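Local coordinates for two-domain protein containing predicted PHP-like metal-dependent phosphoesterase (PDB 3E38), which probably hydrolyses phosphate esters as a zinc-dependent phosphoesterase of the PHP family, perhaps acting as a nucleic acid 5'-3' exonuclease, at the zinc ion site and the interface of chains A and B. Numbering follows the deposited sequence. Chains: chain A/B, two-domain protein containing predicted PHP-like metal-dependent phosphoesterase.

Contact 1: the zinc ion site. Residues chain A 24, 26, 30-31, 56, 59, 93, 95, 136, 167, 170, 194, 196. With ZN (zinc ion), chain C; ZN (zinc ion), chain D; CAC (cacodylate ion), chain E.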
loop_
_atom_site.group_PDB
_atom_site.type_symbol
_atom_site.label_atom_id
_atom_site.label_comp_id
_atom_site.label_asym_id
_atom_site.label_seq_id
_atom_site.Cartn_x
_atom_site.Cartn_y
_atom_site.Cartn_z
ATOM N N HIS A 24 26.370 -2.635 7.738
ATOM C CA HIS A 24 26.914 -3.006 6.420
ATOM C C HIS A 24 26.157 -2.332 5.314
ATOM O O HIS A 24 24.995 -2.588 5.096
ATOM C CB HIS A 24 26.761 -4.509 6.250
ATOM C CG HIS A 24 27.571 -5.122 5.157
ATOM N ND1 HIS A 24 27.865 -6.470 5.148
ATOM C CD2 HIS A 24 28.151 -4.606 4.050
ATOM C CE1 HIS A 24 28.557 -6.767 4.061
ATOM N NE2 HIS A 24 28.747 -5.653 3.378
ATOM N N HIS A 26 26.595 0.336 1.470
ATOM C CA HIS A 26 27.453 0.976 0.467
ATOM C C HIS A 26 26.886 2.200 -0.201
ATOM O O HIS A 26 25.691 2.427 -0.219
ATOM C CB HIS A 26 27.833 -0.055 -0.610
ATOM C CG HIS A 26 28.468 -1.279 -0.060
ATOM N ND1 HIS A 26 29.833 -1.442 0.028
ATOM C CD2 HIS A 26 27.918 -2.407 0.446
ATOM C CE1 HIS A 26 30.096 -2.621 0.571
ATOM N NE2 HIS A 26 28.945 -3.231 0.826
ATOM N N SER A 30 32.100 3.375 -3.023
ATOM C CA SER A 30 32.522 1.984 -3.375
ATOM C C SER A 30 31.637 1.549 -4.552
ATOM O O SER A 30 31.661 2.187 -5.622
ATOM C CB SER A 30 32.535 0.973 -2.205
ATOM O OG SER A 30 31.294 0.813 -1.529
ATOM N N ASP A 31 30.834 0.506 -4.353
ATOM C CA ASP A 31 29.940 0.018 -5.421
ATOM C C ASP A 31 28.472 0.244 -5.149
ATOM O O ASP A 31 27.633 -0.323 -5.805
ATOM C CB ASP A 31 30.146 -1.456 -5.759
ATOM C CG ASP A 31 29.765 -2.366 -4.624
ATOM O OD1 ASP A 31 29.536 -1.882 -3.504
ATOM O OD2 ASP A 31 29.722 -3.578 -4.860
ATOM N N HIS A 56 33.730 -0.909 0.260
ATOM C CA HIS A 56 34.804 -1.869 -0.004
ATOM C C HIS A 56 36.111 -1.103 -0.051
ATOM O O HIS A 56 36.179 0.028 -0.524
ATOM C CB HIS A 56 34.684 -2.603 -1.329
ATOM C CG HIS A 56 33.386 -3.320 -1.525
ATOM N ND1 HIS A 56 33.210 -4.644 -1.197
ATOM C CD2 HIS A 56 32.212 -2.895 -2.049
ATOM C CE1 HIS A 56 31.976 -5.001 -1.503
ATOM N NE2 HIS A 56 31.339 -3.946 -1.999
ATOM N N TYR A 59 37.418 -2.746 -3.839
ATOM C CA TYR A 59 36.512 -2.645 -4.976
ATOM C C TYR A 59 35.779 -1.346 -4.992
ATOM O O TYR A 59 34.777 -1.177 -4.292
ATOM C CB TYR A 59 35.484 -3.799 -4.942
ATOM C CG TYR A 59 34.553 -3.843 -6.156
ATOM C CD1 TYR A 59 35.086 -3.953 -7.434
ATOM C CD2 TYR A 59 33.161 -3.825 -6.027
ATOM C CE1 TYR A 59 34.281 -3.978 -8.550
ATOM C CE2 TYR A 59 32.330 -3.894 -7.162
ATOM C CZ TYR A 59 32.923 -3.969 -8.417
ATOM O OH TYR A 59 32.209 -4.041 -9.580
ATOM N N GLU A 93 34.656 -2.499 4.366
ATOM C CA GLU A 93 34.614 -3.899 3.974
ATOM C C GLU A 93 35.892 -4.433 3.280
ATOM O O GLU A 93 36.223 -4.037 2.216
ATOM C CB GLU A 93 33.411 -4.144 3.084
ATOM C CG GLU A 93 33.320 -5.597 2.729
ATOM C CD GLU A 93 32.056 -5.961 2.000
ATOM O OE1 GLU A 93 31.305 -5.068 1.512
ATOM O OE2 GLU A 93 31.829 -7.162 1.943
ATOM N N THR A 95 37.450 -6.887 1.204
ATOM C CA THR A 95 36.828 -7.623 0.094
ATOM C C THR A 95 37.832 -8.455 -0.655
ATOM O O THR A 95 38.602 -7.966 -1.449
ATOM C CB THR A 95 36.193 -6.607 -0.895
ATOM O OG1 THR A 95 35.441 -5.620 -0.181
ATOM C CG2 THR A 95 35.283 -7.275 -1.911
ATOM N N ASN A 136 31.326 -11.518 6.655
ATOM C CA ASN A 136 30.154 -11.174 5.863
ATOM C C ASN A 136 29.633 -12.323 5.015
ATOM O O ASN A 136 30.394 -13.182 4.558
ATOM C CB ASN A 136 30.432 -10.009 4.896
ATOM C CG ASN A 136 30.928 -8.730 5.571
ATOM O OD1 ASN A 136 30.689 -8.476 6.733
ATOM N ND2 ASN A 136 31.602 -7.895 4.791
ATOM N N GLU A 167 27.824 -12.596 9.993
ATOM C CA GLU A 167 26.471 -12.238 9.512
ATOM C C GLU A 167 25.647 -13.514 9.359
ATOM O O GLU A 167 26.044 -14.386 8.604
ATOM C CB GLU A 167 26.490 -11.509 8.153
ATOM C CG GLU A 167 27.003 -10.079 8.213
ATOM C CD GLU A 167 26.945 -9.368 6.890
ATOM O OE1 GLU A 167 26.927 -10.053 5.818
ATOM O OE2 GLU A 167 26.981 -8.113 6.933
ATOM N N ASN A 170 21.964 -11.399 5.686
ATOM C CA ASN A 170 22.442 -10.302 4.884
ATOM C C ASN A 170 21.439 -10.013 3.794
ATOM O O ASN A 170 21.229 -10.827 2.886
ATOM C CB ASN A 170 23.829 -10.662 4.278
ATOM C CG ASN A 170 24.398 -9.582 3.366
ATOM O OD1 ASN A 170 23.733 -9.127 2.448
ATOM N ND2 ASN A 170 25.662 -9.183 3.606
ATOM N N ASP A 194 23.469 -4.722 3.684
ATOM C CA ASP A 194 24.461 -4.692 2.594
ATOM C C ASP A 194 23.850 -3.940 1.416
ATOM O O ASP A 194 24.030 -4.265 0.250
ATOM C CB ASP A 194 24.827 -6.114 2.194
ATOM C CG ASP A 194 26.161 -6.218 1.442
ATOM O OD1 ASP A 194 26.701 -5.173 1.012
ATOM O OD2 ASP A 194 26.692 -7.362 1.323
ATOM N N HIS A 196 23.125 -1.651 -1.573
ATOM C CA HIS A 196 23.863 -0.947 -2.641
ATOM C C HIS A 196 22.889 -0.003 -3.382
ATOM O O HIS A 196 23.245 1.096 -3.739
ATOM C CB HIS A 196 24.503 -1.917 -3.659
ATOM C CG HIS A 196 25.618 -2.774 -3.122
ATOM N ND1 HIS A 196 25.428 -3.717 -2.139
ATOM C CD2 HIS A 196 26.919 -2.880 -3.492
ATOM C CE1 HIS A 196 26.564 -4.358 -1.916
ATOM N NE2 HIS A 196 27.484 -3.869 -2.729
HETATM ZN ZN ZN C . 29.093 -5.218 1.127
HETATM ZN ZN ZN D . 29.475 -4.341 -2.921
HETATM AS AS CAC E . 29.160 -6.956 -1.927
HETATM O O1 CAC E . 29.185 -5.710 -0.698
HETATM O O2 CAC E . 30.298 -8.231 -1.578
HETATM C C1 CAC E . 27.362 -7.785 -1.784
HETATM C C2 CAC E . 29.668 -6.314 -3.704
HETATM O O HOH W 1 29.215 -7.021 1.027
#
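Two polar partners grip OD2 of the A:Asp194 carboxylate: the A:Asn170 amide ND2 at 3.1 Å, on its anti lone pair, and water 1 at 2.6 Å. Its sister oxygen OD1 reaches ZN (chain C) at 2.4 Å, so the carboxylate's rotation is held from both oxygens, and it probably helps to place the water. This is the metal centre of a PHP domain, and A:His24 and A:His26 form its His-x-His motif. Both imidazoles meet ZN (chain C) through NE2, and A:Glu93 OE1 and water 1 join a distorted six-coordinate shell. A:His24, with CG anti to the backbone N, presents ND1 to the syn lone pair of A:Glu167 OE2 at 2.6 Å; the bond is almost straight (173° at H) and lies 3° out of the ring plane. That carboxylate probably makes the imidazole a stronger zinc donor. A:Asn170 ND2 also bonds A:Glu167 OE1 from above its carboxylate plane, linking the second-shell A:Glu167 to the zinc ligand A:Asp194. A:Asn136 ND2 approaches A:Glu93 OE2 from above the carboxylate plane; A:Glu93 also serves a third zinc with A:His102 and A:His137.

ZN (chain D) lies 4.2 Å from ZN (chain C), over one face of the A:His26 ring. A:Asp31 clasps it with both carboxylate oxygens, its CG in the crowded position between backbone N and carbonyl carbon. The NE2 atoms of A:His56 and A:His196 flank it, 140° apart at the metal. A:His56 ND1 meets A:Thr95 OG1 at 2.6 Å, exactly in the ring plane, and A:His196 ND1 bonds the backbone carbonyl of A:Asp194. A:His26 CE1 and A:Tyr59 CD2 lie against opposite faces of A:His56, and A:Ser30 OG accepts a hydrogen bond from A:His26 ND1. Cacodylate, probably from crystallisation, puts O1 1.9 Å from ZN (chain C) and, more loosely, 2.6 Å from ZN (chain D), perhaps mimicking a substrate phosphate.

Contact 2: the interface of chains A and B. Residues chain A 29, 35, 64-68; chain B 29, 35, 65-68.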
loop_
_atom_site.group_PDB
_atom_site.type_symbol
_atom_site.label_atom_id
_atom_site.label_comp_id
_atom_site.label_asym_id
_atom_site.label_seq_id
_atom_site.Cartn_x
_atom_site.Cartn_y
_atom_site.Cartn_z
ATOM N N PHE A 29 30.924 5.648 -3.183
ATOM C CA PHE A 29 32.343 5.752 -2.781
ATOM C C PHE A 29 32.966 4.373 -2.832
ATOM O O PHE A 29 34.186 4.205 -2.688
ATOM C CB PHE A 29 32.535 6.481 -1.461
ATOM C CG PHE A 29 32.477 7.991 -1.626
ATOM C CD1 PHE A 29 31.271 8.649 -1.664
ATOM C CD2 PHE A 29 33.624 8.714 -1.863
ATOM C CE1 PHE A 29 31.213 9.985 -1.906
ATOM C CE2 PHE A 29 33.564 10.067 -2.090
ATOM C CZ PHE A 29 32.350 10.696 -2.081
ATOM N N TRP A 35 24.460 8.677 -3.000
ATOM C CA TRP A 35 25.353 9.592 -2.294
ATOM C C TRP A 35 25.302 9.216 -0.796
ATOM O O TRP A 35 24.240 8.814 -0.239
ATOM C CB TRP A 35 24.956 11.070 -2.576
ATOM C CG TRP A 35 25.992 12.083 -2.141
ATOM C CD1 TRP A 35 25.876 12.982 -1.130
ATOM C CD2 TRP A 35 27.303 12.288 -2.711
ATOM N NE1 TRP A 35 27.019 13.728 -1.027
ATOM C CE2 TRP A 35 27.911 13.321 -1.985
ATOM C CE3 TRP A 35 28.007 11.703 -3.770
ATOM C CZ2 TRP A 35 29.194 13.787 -2.277
ATOM C CZ3 TRP A 35 29.293 12.150 -4.052
ATOM C CH2 TRP A 35 29.871 13.188 -3.304
ATOM N N GLN A 64 37.228 6.345 -10.929
ATOM C CA GLN A 64 37.807 7.214 -11.944
ATOM C C GLN A 64 37.099 8.537 -11.859
ATOM O O GLN A 64 37.637 9.554 -12.225
ATOM C CB GLN A 64 37.634 6.649 -13.346
ATOM C CG GLN A 64 38.394 7.451 -14.347
ATOM C CD GLN A 64 39.887 7.180 -14.272
ATOM O OE1 GLN A 64 40.322 6.114 -14.658
ATOM N NE2 GLN A 64 40.666 8.154 -13.811
ATOM N N ASP A 65 35.878 8.462 -11.363
ATOM C CA ASP A 65 34.995 9.624 -11.179
ATOM C C ASP A 65 34.943 10.046 -9.724
ATOM O O ASP A 65 34.934 11.223 -9.441
ATOM C CB ASP A 65 33.546 9.323 -11.605
ATOM C CG ASP A 65 33.415 9.043 -13.077
ATOM O OD1 ASP A 65 33.814 9.907 -13.896
ATOM O OD2 ASP A 65 32.901 7.955 -13.411
ATOM N N VAL A 66 34.917 9.058 -8.821
ATOM C CA VAL A 66 34.798 9.285 -7.343
ATOM C C VAL A 66 36.186 9.053 -6.824
ATOM O O VAL A 66 36.577 7.961 -6.407
ATOM C CB VAL A 66 33.704 8.384 -6.715
ATOM C CG1 VAL A 66 33.449 8.807 -5.307
ATOM C CG2 VAL A 66 32.399 8.474 -7.564
ATOM N N VAL A 67 36.898 10.156 -6.785
ATOM C CA VAL A 67 38.342 10.158 -6.620
ATOM C C VAL A 67 38.905 10.144 -5.205
ATOM O O VAL A 67 40.107 9.929 -5.005
ATOM C CB VAL A 67 38.894 11.397 -7.342
ATOM C CG1 VAL A 67 40.329 11.605 -6.972
ATOM C CG2 VAL A 67 38.693 11.243 -8.834
ATOM N N SER A 68 38.028 10.359 -4.247
ATOM C CA SER A 68 38.407 10.461 -2.828
ATOM C C SER A 68 38.936 9.193 -2.179
ATOM O O SER A 68 38.827 8.116 -2.731
ATOM C CB SER A 68 37.192 10.892 -2.046
ATOM O OG SER A 68 36.555 11.992 -2.670
ATOM N N PHE B 29 26.483 14.056 -10.253
ATOM C CA PHE B 29 27.414 14.746 -11.158
ATOM C C PHE B 29 27.052 16.227 -11.180
ATOM O O PHE B 29 27.749 17.051 -11.742
ATOM C CB PHE B 29 27.516 14.057 -12.520
ATOM C CG PHE B 29 28.421 12.827 -12.506
ATOM C CD1 PHE B 29 27.959 11.599 -12.095
ATOM C CD2 PHE B 29 29.716 12.904 -12.933
ATOM C CE1 PHE B 29 28.790 10.499 -12.046
ATOM C CE2 PHE B 29 30.571 11.816 -12.880
ATOM C CZ PHE B 29 30.084 10.594 -12.453
ATOM N N TRP B 35 23.650 7.753 -8.363
ATOM C CA TRP B 35 24.535 7.449 -9.488
ATOM C C TRP B 35 23.723 7.517 -10.809
ATOM O O TRP B 35 22.559 7.138 -10.829
ATOM C CB TRP B 35 25.164 6.083 -9.300
ATOM C CG TRP B 35 26.209 5.841 -10.266
ATOM C CD1 TRP B 35 26.142 5.023 -11.312
ATOM C CD2 TRP B 35 27.531 6.406 -10.269
ATOM N NE1 TRP B 35 27.328 5.038 -12.000
ATOM C CE2 TRP B 35 28.200 5.880 -11.382
ATOM C CE3 TRP B 35 28.202 7.332 -9.454
ATOM C CZ2 TRP B 35 29.533 6.209 -11.698
ATOM C CZ3 TRP B 35 29.529 7.685 -9.793
ATOM C CH2 TRP B 35 30.167 7.114 -10.895
ATOM N N ASP B 65 34.901 15.753 -5.186
ATOM C CA ASP B 65 34.853 14.284 -5.085
ATOM C C ASP B 65 34.568 13.551 -6.372
ATOM O O ASP B 65 35.143 12.502 -6.674
ATOM C CB ASP B 65 33.761 13.915 -4.077
ATOM C CG ASP B 65 34.099 14.358 -2.681
ATOM O OD1 ASP B 65 35.164 13.923 -2.205
ATOM O OD2 ASP B 65 33.300 15.113 -2.062
ATOM N N VAL B 66 33.661 14.144 -7.123
ATOM C CA VAL B 66 33.174 13.574 -8.376
ATOM C C VAL B 66 33.740 14.476 -9.434
ATOM O O VAL B 66 33.259 15.603 -9.663
ATOM C CB VAL B 66 31.623 13.518 -8.429
ATOM C CG1 VAL B 66 31.166 12.791 -9.658
ATOM C CG2 VAL B 66 31.076 12.817 -7.216
ATOM N N VAL B 67 34.816 13.980 -10.022
ATOM C CA VAL B 67 35.629 14.742 -10.986
ATOM C C VAL B 67 35.412 14.338 -12.452
ATOM O O VAL B 67 35.814 13.271 -12.912
ATOM C CB VAL B 67 37.121 14.678 -10.572
ATOM C CG1 VAL B 67 37.956 15.594 -11.445
ATOM C CG2 VAL B 67 37.266 15.093 -9.136
ATOM N N SER B 68 34.759 15.250 -13.162
ATOM C CA SER B 68 34.416 15.055 -14.566
ATOM C C SER B 68 34.027 16.335 -15.249
ATOM O O SER B 68 33.937 17.428 -14.652
ATOM C CB SER B 68 33.214 14.137 -14.699
ATOM O OG SER B 68 32.001 14.878 -14.520
#
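A:Asp65 and B:Asp65 have CG anti to the carbonyl carbon (chi1 -65° in A:Asp65), while A:Trp35 and B:Trp35 swing CG anti to the backbone N (chi1 -167° in A:Trp35); together these turns bring carboxylate and indole against the opposite chain. The backbones meet at an antiparallel beta bridge between A:Val66 and B:Val66. B:Val67 N donates to A:Asp65 O at 2.8 Å, within the carbonyl plane, and A:Val67 N returns a bond to B:Asp65 O at 2.9 Å, nearly along the C=O axis. A:Asp65 O and B:Asp65 O come within 3.1 Å of each other; both can only accept, so the pair is a mild clash, tolerated beside the two N-H bonds. Beside the bridge, A:Trp35 and B:Val66 reach tip to tip, indole CZ3 to methyl CG2 at 3.7 Å; in the twin contact B:Trp35 CZ3 touches A:Val66 CG2, but here the side chains run past each other in opposite directions. A:Asp65 CG meets CZ of B:Phe29 at 3.7 Å, at the ring edge, with carboxylate and ring planes 82° apart. A:Phe29 and B:Phe29 each carry CG1 of their own chain's A:Val66 or B:Val66 over one face. A:Ser68 OG bonds the anti lone pair of B:Asp65 OD1 at 2.4 Å, a length probably too short to be literal. The symmetry breaks at A:Val67 and B:Val67, whose backbones turn differently and carry B:Ser68 away from A:Asp65. This loop-to-loop patch helps hold two copies together in the deposited assembly, and may serve a biological dimer.

The C-alpha centres of contact 1 and contact 2 lie about 18 Å apart, and no residue belongs to both. They are nevertheless joined by sequence: A:Phe29 of contact 2 immediately precedes A:Ser30 and A:Asp31 of contact 1, and A:Trp35 follows shortly, just ahead of helix 36-45. The loop between strand 54-56 and helix 72-84 likewise carries A:Tyr59 of contact 1 and then residues 64-68 of contact 2. Pairing of the chains could therefore steady two loops beside the zinc centre, although the structure alone does not show that the neighbouring chain influences catalysis.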